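CELL WALL surface anchor family protein (Streptococcus pneumoniae, PDB 2Y1V) serves as the major pilin, RrgB, whose subunits polymerise to build the shaft of the pneumococcal pilus. Local coordinates at residues L450-D455 with A508-F513; T7-H12 with F101-L106; T129-K134 with K199-A204; D316-K321 with A393-V398. One frame throughout, in Å; residues are numbered along the deposited sequence.

Along the chain the contacts follow in series: contact 2 (7-12 with 101-106), contact 3 (129-134 with 199-204), contact 4 (316-321 with 393-398) and contact 1 (450-455 with 508-513). Contacts 2 and 1, on opposite sides of the chain's centre, are about 75 Å apart between centres. Contacts 2 and 3 reach the same mixed sheet, their centres about 29 Å apart. Contact 4 belongs to a four-stranded sheet; its centre is about 38 Å from that of contact 3 and about 36 Å from that of contact 1, which joins strand 449-451 to the end of helix 489-509, next to strand 514-516. This is consistent with an elongated pilin whose domains follow one another, joined in part by shared strands.

Contact 1 of 4, residues L450-D455 with A508-F513. With NI (nickel (II) ion), chain E.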
loop_
_atom_site.group_PDB
_atom_site.type_symbol
_atom_site.label_atom_id
_atom_site.label_comp_id
_atom_site.label_asym_id
_atom_site.label_seq_id
_atom_site.Cartn_x
_atom_site.Cartn_y
_atom_site.Cartn_z
ATOM N N LEU A 450 -26.384 22.451 6.840
ATOM C CA LEU A 450 -25.206 21.596 7.016
ATOM C C LEU A 450 -24.620 21.665 8.435
ATOM O O LEU A 450 -24.370 22.747 8.973
ATOM C CB LEU A 450 -24.136 21.947 5.978
ATOM C CG LEU A 450 -22.957 20.974 5.866
ATOM C CD1 LEU A 450 -23.385 19.680 5.166
ATOM C CD2 LEU A 450 -21.788 21.626 5.125
ATOM N N ALA A 451 -24.405 20.503 9.039
ATOM C CA ALA A 451 -23.872 20.444 10.400
ATOM C C ALA A 451 -22.891 19.309 10.474
ATOM O O ALA A 451 -22.849 18.469 9.575
ATOM C CB ALA A 451 -24.983 20.215 11.395
ATOM N N ARG A 452 -22.095 19.276 11.530
ATOM C CA ARG A 452 -21.289 18.090 11.784
ATOM C C ARG A 452 -22.068 17.173 12.747
ATOM O O ARG A 452 -22.741 17.671 13.653
ATOM C CB ARG A 452 -19.936 18.479 12.372
ATOM C CG ARG A 452 -20.034 19.378 13.587
ATOM C CD ARG A 452 -18.703 20.033 13.899
ATOM N NE ARG A 452 -18.933 21.181 14.748
ATOM C CZ ARG A 452 -18.902 22.441 14.332
ATOM N NH1 ARG A 452 -18.601 22.732 13.069
ATOM N NH2 ARG A 452 -19.170 23.413 15.196
ATOM N N LYS A 453 -21.988 15.852 12.550
ATOM C CA LYS A 453 -22.707 14.907 13.423
ATOM C C LYS A 453 -22.255 15.039 14.867
ATOM O O LYS A 453 -21.063 14.970 15.168
ATOM C CB LYS A 453 -22.526 13.457 12.974
ATOM C CG LYS A 453 -23.502 12.988 11.907
ATOM C CD LYS A 453 -22.850 11.987 10.942
ATOM C CE LYS A 453 -23.823 11.531 9.853
ATOM N NZ LYS A 453 -24.656 10.360 10.264
ATOM N N ALA A 454 -23.222 15.222 15.758
ATOM C CA ALA A 454 -22.946 15.343 17.182
ATOM C C ALA A 454 -22.155 14.152 17.713
ATOM O O ALA A 454 -21.290 14.314 18.571
ATOM C CB ALA A 454 -24.260 15.499 17.957
ATOM N N ASP A 455 -22.460 12.964 17.194
ATOM C CA ASP A 455 -21.886 11.706 17.680
ATOM C C ASP A 455 -20.481 11.439 17.149
ATOM O O ASP A 455 -19.861 10.420 17.470
ATOM C CB ASP A 455 -22.819 10.524 17.355
ATOM C CG ASP A 455 -23.543 10.680 16.010
ATOM O OD1 ASP A 455 -24.299 11.674 15.821
ATOM O OD2 ASP A 455 -23.380 9.779 15.153
ATOM N N ALA A 508 -11.315 21.033 11.705
ATOM C CA ALA A 508 -10.957 19.952 12.610
ATOM C C ALA A 508 -12.225 19.340 13.262
ATOM O O ALA A 508 -12.320 18.133 13.455
ATOM C CB ALA A 508 -9.959 20.444 13.666
ATOM N N ALA A 509 -13.211 20.176 13.555
ATOM C CA ALA A 509 -14.451 19.682 14.176
ATOM C C ALA A 509 -15.335 18.961 13.178
ATOM O O ALA A 509 -16.104 18.098 13.557
ATOM C CB ALA A 509 -15.216 20.817 14.826
ATOM N N ASN A 510 -15.222 19.313 11.900
ATOM C CA ASN A 510 -16.042 18.691 10.862
ATOM C C ASN A 510 -15.565 17.285 10.490
ATOM O O ASN A 510 -15.178 17.038 9.338
ATOM C CB ASN A 510 -16.110 19.567 9.605
ATOM C CG ASN A 510 -16.917 20.853 9.802
ATOM O OD1 ASN A 510 -17.361 21.174 10.900
ATOM N ND2 ASN A 510 -17.113 21.592 8.713
ATOM N N ASN A 511 -15.607 16.359 11.448
ATOM C CA ASN A 511 -15.232 14.975 11.180
ATOM C C ASN A 511 -16.279 14.242 10.370
ATOM O O ASN A 511 -15.976 13.258 9.700
ATOM C CB ASN A 511 -14.997 14.198 12.476
ATOM C CG ASN A 511 -13.941 14.828 13.350
ATOM O OD1 ASN A 511 -12.941 15.362 12.864
ATOM N ND2 ASN A 511 -14.153 14.767 14.650
ATOM N N ALA A 512 -17.518 14.711 10.438
ATOM C CA ALA A 512 -18.616 14.068 9.729
ATOM C C ALA A 512 -19.716 15.093 9.478
ATOM O O ALA A 512 -19.734 16.125 10.112
ATOM C CB ALA A 512 -19.121 12.900 10.521
ATOM N N PHE A 513 -20.601 14.824 8.526
ATOM C CA PHE A 513 -21.669 15.770 8.158
ATOM C C PHE A 513 -23.074 15.152 8.205
ATOM O O PHE A 513 -23.269 13.966 7.893
ATOM C CB PHE A 513 -21.431 16.347 6.751
ATOM C CG PHE A 513 -20.268 17.298 6.665
ATOM C CD1 PHE A 513 -20.127 18.330 7.577
ATOM C CD2 PHE A 513 -19.322 17.164 5.666
ATOM C CE1 PHE A 513 -19.062 19.203 7.498
ATOM C CE2 PHE A 513 -18.243 18.032 5.585
ATOM C CZ PHE A 513 -18.119 19.053 6.495
HETATM NI NI NI E . -10.954 16.198 14.329
HETATM O O HOH W 1 -10.449 13.666 14.457
#
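Arg452 reaches across the end of helix 489-509 and grips the residues that terminate it. Its NH1 donates to Asn510 OD1 at 2.9 Å, nearly in line with the amide C=O (162°). OD1 lies close to the guanidinium plane, so the bond is made at the guanidinium edge; the guanidinium and amide planes are 27° apart. The methyl of Ala509 covers one guanidinium face, CB standing 3.7 Å from Arg452 NE. Asn510 centres an inverse gamma turn just after the helix, with Asn511 N bonded to Ala509 O. With Arg452 CG between its backbone N and carbonyl carbon (chi1 53°) and the chain extended as far as NE, the aliphatic part passes along this turn. Here the packing is tight: Ala512 O is 3.0 Å from Arg452 CA and Ala451 O is 3.3 Å from Phe513 CA, both CA-H...O contacts. Leu450 CD2 lies over a face of the Phe513 ring, and Leu540 touches both residues.

The side nearer solvent is looser. Lys453 N makes a weak bond to Ala512 O at 3.3 Å, and the lysine chain is partly exposed. Asn511, also partly exposed, turns to a nickel ion, which Ala508 O binds at 2.5 Å and Asn511 OD1 at 2.6 Å; Glu461, Asp280 and a water complete the ligands found. The two asparagines thus serve different cations, and the carbonyl-rich helix end would probably suit both.

Contact 2 of 4, residues T7-H12 with F101-L106; sequences TSVTVH and FNTANL
Val9 and Phe101 form an antiparallel hydrogen-bonded pair in which both backbone groups of each residue are used: Phe101 N donates to Val9 O at 2.7 Å, and Val9 N to Phe101 O at 3.1 Å. Two residues on, Thr103 N donates a hydrogen bond to Thr7 O at 2.9 Å, approaching 59° above the carbonyl plane. The chain then turns. Asn102 OD1 accepts from Ala104 N at 2.9 Å, an Asx turn, and Leu106 N closes a type I turn onto Thr103 O at 3.0 Å. The hydroxyl of Thr103 is satisfied by Thr6 O. Along its other edge strand 8-16 is also bonded, Ser8 and Thr10 pairing with backbone groups at 148-152.

The apolar contacts are few. Val11 CG2 meets the rim of the Phe101 ring at CE2, 3.8 Å away and in the ring plane, while Trp55 meets Phe101 edge-to-face. Val9 CG2, beside its own backbone N (CG1 anti, chi1 173°), presses on Thr103 CG2 at 3.4 Å, the two side chains crossing at about a right angle. Val9, Val11 and Phe101 face strand 52-57 or 138-142 of the second sheet, as expected of the interior of a two-sheet beta sandwich.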
loop_
_atom_site.group_PDB
_atom_site.type_symbol
_atom_site.label_atom_id
_atom_site.label_comp_id
_atom_site.label_asym_id
_atom_site.label_seq_id
_atom_site.Cartn_x
_atom_site.Cartn_y
_atom_site.Cartn_z
ATOM N N THR A 7 30.137 -43.978 -8.178
ATOM C CA THR A 7 30.944 -42.944 -7.539
ATOM C C THR A 7 30.411 -41.525 -7.683
ATOM O O THR A 7 30.921 -40.602 -7.046
ATOM C CB THR A 7 32.404 -42.983 -8.003
ATOM O OG1 THR A 7 32.490 -42.650 -9.398
ATOM C CG2 THR A 7 32.993 -44.361 -7.750
ATOM N N SER A 8 29.387 -41.345 -8.513
ATOM C CA SER A 8 28.733 -40.046 -8.587
ATOM C C SER A 8 27.300 -40.156 -9.092
ATOM O O SER A 8 26.978 -41.039 -9.885
ATOM C CB SER A 8 29.497 -39.089 -9.482
ATOM O OG SER A 8 28.908 -39.093 -10.770
ATOM N N VAL A 9 26.466 -39.227 -8.625
ATOM C CA VAL A 9 25.072 -39.115 -9.015
ATOM C C VAL A 9 24.788 -37.664 -9.379
ATOM O O VAL A 9 25.138 -36.746 -8.642
ATOM C CB VAL A 9 24.146 -39.552 -7.863
ATOM C CG1 VAL A 9 22.704 -39.275 -8.199
ATOM C CG2 VAL A 9 24.366 -41.029 -7.522
ATOM N N THR A 10 24.170 -37.435 -10.526
ATOM C CA THR A 10 23.849 -36.074 -10.897
ATOM C C THR A 10 22.345 -35.900 -10.985
ATOM O O THR A 10 21.647 -36.676 -11.649
ATOM C CB THR A 10 24.538 -35.648 -12.209
ATOM O OG1 THR A 10 25.961 -35.747 -12.055
ATOM C CG2 THR A 10 24.183 -34.223 -12.553
ATOM N N VAL A 11 21.842 -34.891 -10.284
ATOM C CA VAL A 11 20.413 -34.612 -10.291
ATOM C C VAL A 11 20.114 -33.527 -11.314
ATOM O O VAL A 11 20.683 -32.446 -11.259
ATOM C CB VAL A 11 19.940 -34.136 -8.926
ATOM C CG1 VAL A 11 18.437 -33.953 -8.938
ATOM C CG2 VAL A 11 20.353 -35.125 -7.861
ATOM N N HIS A 12 19.251 -33.833 -12.270
ATOM C CA HIS A 12 18.815 -32.832 -13.217
ATOM C C HIS A 12 17.390 -32.534 -12.845
ATOM O O HIS A 12 16.558 -33.430 -12.733
ATOM C CB HIS A 12 18.919 -33.337 -14.657
ATOM C CG HIS A 12 20.262 -33.901 -15.002
ATOM N ND1 HIS A 12 21.205 -33.197 -15.723
ATOM C CD2 HIS A 12 20.824 -35.099 -14.715
ATOM C CE1 HIS A 12 22.287 -33.941 -15.873
ATOM N NE2 HIS A 12 22.083 -35.099 -15.268
ATOM N N PHE A 101 26.698 -34.960 -7.379
ATOM C CA PHE A 101 27.164 -35.390 -6.065
ATOM C C PHE A 101 28.301 -36.396 -6.163
ATOM O O PHE A 101 28.336 -37.239 -7.063
ATOM C CB PHE A 101 26.024 -36.022 -5.269
ATOM C CG PHE A 101 24.960 -35.044 -4.843
ATOM C CD1 PHE A 101 25.118 -34.285 -3.697
ATOM C CD2 PHE A 101 23.792 -34.893 -5.587
ATOM C CE1 PHE A 101 24.154 -33.389 -3.312
ATOM C CE2 PHE A 101 22.808 -34.008 -5.194
ATOM C CZ PHE A 101 22.991 -33.254 -4.054
ATOM N N ASN A 102 29.227 -36.315 -5.229
ATOM C CA ASN A 102 30.232 -37.342 -5.118
ATOM C C ASN A 102 29.698 -38.396 -4.185
ATOM O O ASN A 102 29.472 -38.126 -3.002
ATOM C CB ASN A 102 31.532 -36.775 -4.566
ATOM C CG ASN A 102 32.567 -37.843 -4.336
ATOM O OD1 ASN A 102 32.303 -39.035 -4.534
ATOM N ND2 ASN A 102 33.757 -37.429 -3.916
ATOM N N THR A 103 29.500 -39.599 -4.714
ATOM C CA THR A 103 28.806 -40.660 -3.975
ATOM C C THR A 103 29.758 -41.743 -3.456
ATOM O O THR A 103 29.342 -42.708 -2.781
ATOM C CB THR A 103 27.713 -41.295 -4.849
ATOM O OG1 THR A 103 28.241 -41.542 -6.159
ATOM C CG2 THR A 103 26.543 -40.350 -4.989
ATOM N N ALA A 104 31.034 -41.535 -3.750
ATOM C CA ALA A 104 32.096 -42.516 -3.564
ATOM C C ALA A 104 32.219 -43.121 -2.177
ATOM O O ALA A 104 32.657 -44.268 -2.048
ATOM C CB ALA A 104 33.469 -41.903 -3.998
ATOM N N ASN A 105 31.872 -42.359 -1.143
ATOM C CA ASN A 105 31.990 -42.860 0.227
ATOM C C ASN A 105 30.692 -43.392 0.844
ATOM O O ASN A 105 30.699 -43.859 1.978
ATOM C CB ASN A 105 32.615 -41.816 1.160
ATOM C CG ASN A 105 33.952 -41.288 0.657
ATOM O OD1 ASN A 105 34.154 -40.084 0.611
ATOM N ND2 ASN A 105 34.862 -42.186 0.271
ATOM N N LEU A 106 29.584 -43.320 0.117
ATOM C CA LEU A 106 28.325 -43.872 0.620
ATOM C C LEU A 106 28.310 -45.395 0.598
ATOM O O LEU A 106 28.526 -45.992 -0.451
ATOM C CB LEU A 106 27.145 -43.365 -0.196
ATOM C CG LEU A 106 26.799 -41.885 -0.121
ATOM C CD1 LEU A 106 25.527 -41.641 -0.899
ATOM C CD2 LEU A 106 26.631 -41.449 1.328
#

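Contact 3 of 4, residues T129-K134 with K199-A204; sequences TLTGSK and KIPALA
Thr131 meets the loop 201-204 with its methyl branch. CG2 lies 3.4 Å from Ala202 O and equally 3.4 Å from Leu203 O, while Thr131 CB comes to 3.0 Å from Leu203 O, a close approach. Ala204 CA is 4.0 Å from the same methyl, and the ring of Pro201 stands a little further off. Beside this, Leu203 reaches over Gly132, the residue after Thr131, its CD1 resting 3.7 Å from Gly132 CA; a glycine there leaves room for it. No hydrogen bond crosses between the segments, and the carbonyls Thr131 O and Leu203 O, 3.3 Å apart, are both acceptors.

Two torsional features set this up. Thr131 has OG1 between its backbone N and carbonyl carbon (chi1 50°), which directs CG2 at the loop and leaves the hydroxyl for another partner. Leu203 adopts left-handed helical backbone angles (phi 59°, psi 36°), so that its carbonyl and side chain are both brought up to Thr131 and Gly132.

In the next shell, Thr157 OG1 bonds both Thr131 OG1 and Gly132 N, and Asn205 ND2 donates to Thr131 O and Leu130 O. The contact packs the loop after strand 191-200, in the Cna-B-like range 188-300, against strand 129-134 of the same mixed sheet; strand 149-167 pairs with both strands.

Direct contact is therefore van der Waals in character, the methyl and CB-H of Thr131 against carbonyl oxygens and a leucine methyl on the glycine CA, whereas the polar bonds that would fix the spacing come from Thr157 and Asn205.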
loop_
_atom_site.group_PDB
_atom_site.type_symbol
_atom_site.label_atom_id
_atom_site.label_comp_id
_atom_site.label_asym_id
_atom_site.label_seq_id
_atom_site.Cartn_x
_atom_site.Cartn_y
_atom_site.Cartn_z
ATOM N N THR A 129 6.980 -19.579 -9.100
ATOM C CA THR A 129 7.730 -20.410 -8.182
ATOM C C THR A 129 7.381 -21.863 -8.467
ATOM O O THR A 129 6.320 -22.158 -9.042
ATOM C CB THR A 129 7.407 -20.085 -6.689
ATOM O OG1 THR A 129 6.004 -20.202 -6.451
ATOM C CG2 THR A 129 7.811 -18.691 -6.325
ATOM N N LEU A 130 8.258 -22.771 -8.054
ATOM C CA LEU A 130 8.016 -24.188 -8.245
ATOM C C LEU A 130 6.859 -24.643 -7.364
ATOM O O LEU A 130 6.849 -24.354 -6.160
ATOM C CB LEU A 130 9.263 -24.989 -7.895
ATOM C CG LEU A 130 10.452 -24.760 -8.808
ATOM C CD1 LEU A 130 11.659 -25.519 -8.300
ATOM C CD2 LEU A 130 10.110 -25.141 -10.251
ATOM N N THR A 131 5.898 -25.353 -7.961
ATOM C CA THR A 131 4.756 -25.892 -7.224
ATOM C C THR A 131 4.756 -27.423 -7.071
ATOM O O THR A 131 5.141 -27.940 -6.033
ATOM C CB THR A 131 3.418 -25.465 -7.852
ATOM O OG1 THR A 131 3.437 -25.724 -9.262
ATOM C CG2 THR A 131 3.159 -23.987 -7.598
ATOM N N GLY A 132 4.302 -28.142 -8.093
ATOM C CA GLY A 132 4.186 -29.604 -8.018
ATOM C C GLY A 132 5.455 -30.343 -8.401
ATOM O O GLY A 132 6.333 -29.796 -9.067
ATOM N N SER A 133 5.556 -31.591 -7.968
ATOM C CA SER A 133 6.754 -32.366 -8.204
ATOM C C SER A 133 6.446 -33.818 -8.500
ATOM O O SER A 133 5.583 -34.427 -7.873
ATOM C CB SER A 133 7.679 -32.281 -6.997
ATOM O OG SER A 133 7.066 -32.860 -5.864
ATOM N N LYS A 134 7.156 -34.373 -9.468
ATOM C CA LYS A 134 7.033 -35.785 -9.743
ATOM C C LYS A 134 8.401 -36.436 -9.564
ATOM O O LYS A 134 9.437 -35.858 -9.931
ATOM C CB LYS A 134 6.462 -36.021 -11.150
ATOM C CG LYS A 134 6.214 -37.489 -11.465
ATOM C CD LYS A 134 5.465 -37.709 -12.794
ATOM C CE LYS A 134 5.294 -39.214 -13.125
ATOM N NZ LYS A 134 4.542 -39.954 -12.070
ATOM N N LYS A 199 -5.250 -14.668 -5.770
ATOM C CA LYS A 199 -5.354 -16.034 -6.251
ATOM C C LYS A 199 -4.027 -16.711 -6.044
ATOM O O LYS A 199 -2.985 -16.187 -6.427
ATOM C CB LYS A 199 -5.673 -16.052 -7.749
ATOM C CG LYS A 199 -6.971 -15.363 -8.150
ATOM C CD LYS A 199 -8.168 -16.064 -7.565
ATOM C CE LYS A 199 -9.451 -15.511 -8.125
ATOM N NZ LYS A 199 -10.622 -16.122 -7.431
ATOM N N ILE A 200 -4.049 -17.880 -5.439
ATOM C CA ILE A 200 -2.828 -18.614 -5.203
ATOM C C ILE A 200 -2.902 -19.934 -5.939
ATOM O O ILE A 200 -3.869 -20.664 -5.808
ATOM C CB ILE A 200 -2.638 -18.887 -3.728
ATOM C CG1 ILE A 200 -2.343 -17.556 -3.008
ATOM C CG2 ILE A 200 -1.547 -19.938 -3.548
ATOM C CD1 ILE A 200 -2.167 -17.659 -1.518
ATOM N N PRO A 201 -1.868 -20.244 -6.722
ATOM C CA PRO A 201 -1.877 -21.422 -7.580
ATOM C C PRO A 201 -2.087 -22.726 -6.830
ATOM O O PRO A 201 -2.063 -22.759 -5.603
ATOM C CB PRO A 201 -0.470 -21.414 -8.177
ATOM C CG PRO A 201 0.335 -20.594 -7.206
ATOM C CD PRO A 201 -0.584 -19.533 -6.785
ATOM N N ALA A 202 -2.289 -23.797 -7.590
ATOM C CA ALA A 202 -2.379 -25.129 -7.025
ATOM C C ALA A 202 -0.992 -25.622 -6.635
ATOM O O ALA A 202 0.011 -25.287 -7.282
ATOM C CB ALA A 202 -3.015 -26.077 -8.023
ATOM N N LEU A 203 -0.931 -26.415 -5.571
ATOM C CA LEU A 203 0.323 -27.011 -5.121
ATOM C C LEU A 203 1.382 -25.958 -4.789
ATOM O O LEU A 203 2.572 -26.159 -5.008
ATOM C CB LEU A 203 0.841 -28.020 -6.149
ATOM C CG LEU A 203 -0.134 -29.135 -6.570
ATOM C CD1 LEU A 203 0.604 -30.203 -7.388
ATOM C CD2 LEU A 203 -0.823 -29.774 -5.373
ATOM N N ALA A 204 0.937 -24.842 -4.228
ATOM C CA ALA A 204 1.840 -23.791 -3.828
ATOM C C ALA A 204 2.746 -24.308 -2.717
ATOM O O ALA A 204 2.343 -25.168 -1.943
ATOM C CB ALA A 204 1.053 -22.581 -3.362
#

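Contact 4 of 4, residues D316-K321 with A393-V398; sequences DLTLTK and AGEIAV
Strands 317-321 and 395-398 run parallel, their axes 19° apart, with Thr318 opposite Glu395 through to Lys321 opposite Val398, held by four backbone bonds: Thr318 N to Gly394 O, Ile396 N to Thr318 O at 2.9 Å, Thr320 N to Ile396 O, and Val398 N to Thr320 O.

On the buried face Leu317 CD2 touches Ile396 CD1 at 3.6 Å, and Leu319 CD1 reaches Val398 CG2 at 3.6 Å. Phe375 touches both leucines, while Phe339 and Leu355 pack on Leu319. Lys321 shares the face, and its NZ is covalently joined to Asn400 CG, an intramolecular isopeptide bond. Such a cross-link between neighbouring parallel strands is a hallmark of the Cna-B-like domains of Gram-positive pilins, where it locks the first and last strands together.

The opposite face, with Thr318, Thr320, Glu395 and Ala397, is mostly polar. Glu395 has CG beside its backbone N and a bend at chi2 (-64°), which brings the carboxylate over Thr318, OE1 3.4 Å from Thr318 CB. A water lies within bonding distance of Thr318 O, Thr320 OG1 and Glu395 OE1, but cannot serve every acceptor at once. The hydroxyl of Thr318 bonds to that of Thr363 on strand 361-364. At the strand start Thr318 N stands 41° above the carbonyl plane of Gly394, whereas the other three donors lie nearly along the C=O; Gly394 has a positive phi, at which a CB would jam against the carbonyl O of Ala393.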
loop_
_atom_site.group_PDB
_atom_site.type_symbol
_atom_site.label_atom_id
_atom_site.label_comp_id
_atom_site.label_asym_id
_atom_site.label_seq_id
_atom_site.Cartn_x
_atom_site.Cartn_y
_atom_site.Cartn_z
ATOM N N ASP A 316 12.952 18.786 0.576
ATOM C CA ASP A 316 14.004 17.784 0.392
ATOM C C ASP A 316 13.555 16.451 0.998
ATOM O O ASP A 316 12.957 16.420 2.077
ATOM C CB ASP A 316 15.284 18.233 1.100
ATOM C CG ASP A 316 16.032 19.336 0.351
ATOM O OD1 ASP A 316 16.081 19.318 -0.903
ATOM O OD2 ASP A 316 16.609 20.220 1.022
ATOM N N LEU A 317 13.857 15.359 0.297
ATOM C CA LEU A 317 13.487 14.004 0.704
ATOM C C LEU A 317 14.614 13.060 0.312
ATOM O O LEU A 317 15.032 13.036 -0.847
ATOM C CB LEU A 317 12.221 13.575 -0.030
ATOM C CG LEU A 317 11.324 12.473 0.520
ATOM C CD1 LEU A 317 10.218 12.233 -0.480
ATOM C CD2 LEU A 317 12.077 11.197 0.808
ATOM N N THR A 318 15.077 12.272 1.275
ATOM C CA THR A 318 16.250 11.445 1.112
ATOM C C THR A 318 15.938 9.976 1.282
ATOM O O THR A 318 15.282 9.584 2.249
ATOM C CB THR A 318 17.346 11.834 2.141
ATOM O OG1 THR A 318 17.796 13.165 1.874
ATOM C CG2 THR A 318 18.535 10.885 2.054
ATOM N N LEU A 319 16.424 9.170 0.341
ATOM C CA LEU A 319 16.340 7.710 0.418
ATOM C C LEU A 319 17.670 7.190 0.858
ATOM O O LEU A 319 18.699 7.679 0.416
ATOM C CB LEU A 319 16.049 7.094 -0.953
ATOM C CG LEU A 319 16.267 5.581 -1.096
ATOM C CD1 LEU A 319 15.153 4.869 -0.423
ATOM C CD2 LEU A 319 16.316 5.198 -2.579
ATOM N N THR A 320 17.646 6.167 1.698
ATOM C CA THR A 320 18.864 5.565 2.191
ATOM C C THR A 320 18.703 4.060 2.190
ATOM O O THR A 320 17.761 3.548 2.774
ATOM C CB THR A 320 19.173 6.050 3.608
ATOM O OG1 THR A 320 19.071 7.480 3.639
ATOM C CG2 THR A 320 20.575 5.619 4.033
ATOM N N LYS A 321 19.632 3.359 1.538
ATOM C CA LYS A 321 19.551 1.916 1.393
ATOM C C LYS A 321 20.610 1.150 2.170
ATOM O O LYS A 321 21.784 1.551 2.259
ATOM C CB LYS A 321 19.616 1.511 -0.071
ATOM C CG LYS A 321 19.111 0.083 -0.330
ATOM C CD LYS A 321 18.880 -0.149 -1.813
ATOM C CE LYS A 321 17.927 -1.291 -2.054
ATOM N NZ LYS A 321 18.409 -2.551 -1.454
ATOM N N ALA A 393 10.208 13.473 8.890
ATOM C CA ALA A 393 9.990 14.113 7.618
ATOM C C ALA A 393 11.301 14.194 6.846
ATOM O O ALA A 393 12.352 14.523 7.412
ATOM C CB ALA A 393 9.436 15.491 7.840
ATOM N N GLY A 394 11.246 13.891 5.556
ATOM C CA GLY A 394 12.423 14.023 4.725
ATOM C C GLY A 394 13.307 12.795 4.671
ATOM O O GLY A 394 14.319 12.807 3.961
ATOM N N GLU A 395 12.937 11.741 5.406
ATOM C CA GLU A 395 13.735 10.512 5.412
ATOM C C GLU A 395 12.945 9.222 5.128
ATOM O O GLU A 395 11.981 8.898 5.823
ATOM C CB GLU A 395 14.494 10.367 6.734
ATOM C CG GLU A 395 15.388 11.550 7.118
ATOM C CD GLU A 395 16.531 11.780 6.145
ATOM O OE1 GLU A 395 16.804 10.875 5.320
ATOM O OE2 GLU A 395 17.158 12.875 6.205
ATOM N N ILE A 396 13.369 8.479 4.112
ATOM C CA ILE A 396 12.841 7.141 3.874
ATOM C C ILE A 396 13.980 6.152 3.803
ATOM O O ILE A 396 14.942 6.349 3.039
ATOM C CB ILE A 396 12.034 7.062 2.575
ATOM C CG1 ILE A 396 10.728 7.826 2.712
ATOM C CG2 ILE A 396 11.738 5.629 2.216
ATOM C CD1 ILE A 396 10.152 8.211 1.412
ATOM N N ALA A 397 13.871 5.086 4.590
ATOM C CA ALA A 397 14.923 4.063 4.624
ATOM C C ALA A 397 14.414 2.713 4.136
ATOM O O ALA A 397 13.293 2.308 4.435
ATOM C CB ALA A 397 15.519 3.940 6.018
ATOM N N VAL A 398 15.274 2.018 3.397
ATOM C CA VAL A 398 14.930 0.762 2.763
ATOM C C VAL A 398 16.006 -0.259 3.027
ATOM O O VAL A 398 17.200 0.022 2.913
ATOM C CB VAL A 398 14.777 0.925 1.246
ATOM C CG1 VAL A 398 14.463 -0.421 0.601
ATOM C CG2 VAL A 398 13.670 1.912 0.960
HETATM O O HOH W 2 16.691 8.558 4.434
#